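Local coordinates for protein cell division topological specificity factor (Helicobacter pylori, PDB 3KU7) that probably keeps the division septum at midcell by relieving MinC- and MinD-mediated inhibition of division there while leaving it in force at the poles, at residues Glu39-Arg42 and Lys43-Ala47. Sequence-based numbering, arbitrary orientation.
Sequences EEMR and KEIIA
Glu44 OE2 is gripped by two groups of the second subunit, a salt bridge from Lys51 NZ and a hydrogen bond with Tyr52 OH, and it reaches them beside Glu40 of its own chain. Both glutamates lie on the alpha-helix 38-53, which packs against a three-stranded antiparallel sheet and, with its other side, meets the second copy of the protein. Glu40 and Glu44, one turn apart, run side by side in the same direction, their carboxylate planes 28° apart. Glu40 OE1 hydrogen-bonds to the same Tyr52 OH of the second subunit and comes to 4.2 Å from Glu44 OE2, a closeness of like charges that this hydroxyl and the Lys51 ammonium of that subunit would be expected to offset.

Beneath the side chains, the i to i+4 ladder is regular. Lys43 N gives its hydrogen to Glu39 O at 2.9 Å, almost straight at 172°, and Ile46 N reaches Arg42 O at 2.8 Å. Apolar residues suit the sides turned to protein: Met41 CG stands 4.5 Å from Ile45 CG1, and Ile45 meets Ile45 of the second subunit, whereas Ile46 packs on Ile58 of strand 57-61.

Arg42, partly exposed, touches Phe60 of that strand. Its CG starts anti to the backbone N (chi1 -176°) and the chain bends at chi3, turning the guanidinium back to Glu39. There NH1 is 2.7 Å from Glu39 OE1, yet the oxygen lies well out of the guanidinium plane, making this a bridge of charges alone. Exposed Lys43 passes the guanidinium edge, its CG 3.4 Å from Arg42 NH2. Exposed Glu39 would be expected to ease the closeness of the two cations, although Lys43 NZ stays 4.3 Å from Glu39 OE2, longer than a salt bridge.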
loop_
_atom_site.group_PDB
_atom_site.type_symbol
_atom_site.label_atom_id
_atom_site.label_comp_id
_atom_site.label_asym_id
_atom_site.label_seq_id
_atom_site.Cartn_x
_atom_site.Cartn_y
_atom_site.Cartn_z
ATOM N N GLU A 39 -1.449 -12.680 -1.629
ATOM C CA GLU A 39 -1.023 -12.981 -0.272
ATOM C C GLU A 39 0.456 -12.697 -0.097
ATOM O O GLU A 39 0.885 -11.922 0.760
ATOM C CB GLU A 39 -1.304 -14.454 0.034
ATOM C CG GLU A 39 -2.649 -14.686 0.684
ATOM C CD GLU A 39 -2.760 -13.968 2.017
ATOM O OE1 GLU A 39 -3.551 -12.999 2.119
ATOM O OE2 GLU A 39 -2.045 -14.375 2.961
ATOM N N GLU A 40 1.231 -13.345 -0.945
ATOM C CA GLU A 40 2.661 -13.215 -0.904
ATOM C C GLU A 40 3.033 -11.766 -1.056
ATOM O O GLU A 40 3.994 -11.291 -0.459
ATOM C CB GLU A 40 3.285 -14.041 -2.020
ATOM C CG GLU A 40 4.250 -15.097 -1.523
ATOM C CD GLU A 40 5.656 -14.893 -2.054
ATOM O OE1 GLU A 40 6.454 -14.186 -1.395
ATOM O OE2 GLU A 40 5.963 -15.438 -3.142
ATOM N N MET A 41 2.270 -11.051 -1.857
ATOM C CA MET A 41 2.577 -9.656 -2.057
ATOM C C MET A 41 2.244 -8.864 -0.782
ATOM O O MET A 41 2.989 -7.974 -0.357
ATOM C CB MET A 41 1.781 -9.159 -3.251
ATOM C CG MET A 41 2.434 -8.055 -4.015
ATOM S SD MET A 41 1.274 -7.452 -5.236
ATOM C CE MET A 41 2.300 -6.518 -6.273
ATOM N N ARG A 42 1.127 -9.217 -0.163
ATOM C CA ARG A 42 0.684 -8.553 1.050
ATOM C C ARG A 42 1.803 -8.630 2.036
ATOM O O ARG A 42 2.317 -7.617 2.514
ATOM C CB ARG A 42 -0.519 -9.287 1.626
ATOM C CG ARG A 42 -1.148 -8.637 2.836
ATOM C CD ARG A 42 -1.970 -9.681 3.569
ATOM N NE ARG A 42 -1.108 -10.745 4.082
ATOM C CZ ARG A 42 -1.549 -11.896 4.586
ATOM N NH1 ARG A 42 -2.851 -12.141 4.636
ATOM N NH2 ARG A 42 -0.689 -12.797 5.053
ATOM N N LYS A 43 2.175 -9.871 2.318
ATOM C CA LYS A 43 3.219 -10.157 3.272
ATOM C C LYS A 43 4.467 -9.339 3.029
ATOM O O LYS A 43 4.992 -8.723 3.962
ATOM C CB LYS A 43 3.564 -11.650 3.257
ATOM C CG LYS A 43 2.404 -12.592 3.636
ATOM C CD LYS A 43 2.862 -14.057 3.850
ATOM C CE LYS A 43 1.720 -15.066 3.686
ATOM N NZ LYS A 43 1.470 -15.885 4.914
ATOM N N GLU A 44 4.943 -9.314 1.785
ATOM C CA GLU A 44 6.165 -8.566 1.490
ATOM C C GLU A 44 5.960 -7.061 1.613
ATOM O O GLU A 44 6.825 -6.353 2.129
ATOM C CB GLU A 44 6.726 -8.927 0.103
ATOM C CG GLU A 44 8.188 -9.438 0.156
ATOM C CD GLU A 44 8.866 -9.602 -1.210
ATOM O OE1 GLU A 44 9.743 -8.776 -1.579
ATOM O OE2 GLU A 44 8.527 -10.577 -1.911
ATOM N N ILE A 45 4.813 -6.576 1.157
ATOM C CA ILE A 45 4.532 -5.155 1.254
ATOM C C ILE A 45 4.588 -4.736 2.716
ATOM O O ILE A 45 5.193 -3.726 3.078
ATOM C CB ILE A 45 3.156 -4.809 0.736
ATOM C CG1 ILE A 45 3.091 -5.041 -0.770
ATOM C CG2 ILE A 45 2.869 -3.353 1.057
ATOM C CD1 ILE A 45 3.989 -4.148 -1.517
ATOM N N ILE A 46 3.935 -5.522 3.563
ATOM C CA ILE A 46 3.918 -5.224 4.990
ATOM C C ILE A 46 5.352 -5.286 5.514
ATOM O O ILE A 46 5.812 -4.408 6.246
ATOM C CB ILE A 46 3.099 -6.240 5.796
ATOM C CG1 ILE A 46 1.745 -6.488 5.138
ATOM C CG2 ILE A 46 2.920 -5.713 7.216
ATOM C CD1 ILE A 46 0.900 -5.309 5.155
ATOM N N ALA A 47 6.071 -6.327 5.119
ATOM C CA ALA A 47 7.446 -6.479 5.565
ATOM C C ALA A 47 8.238 -5.200 5.304
ATOM O O ALA A 47 8.996 -4.737 6.146
ATOM C CB ALA A 47 8.093 -7.640 4.854
#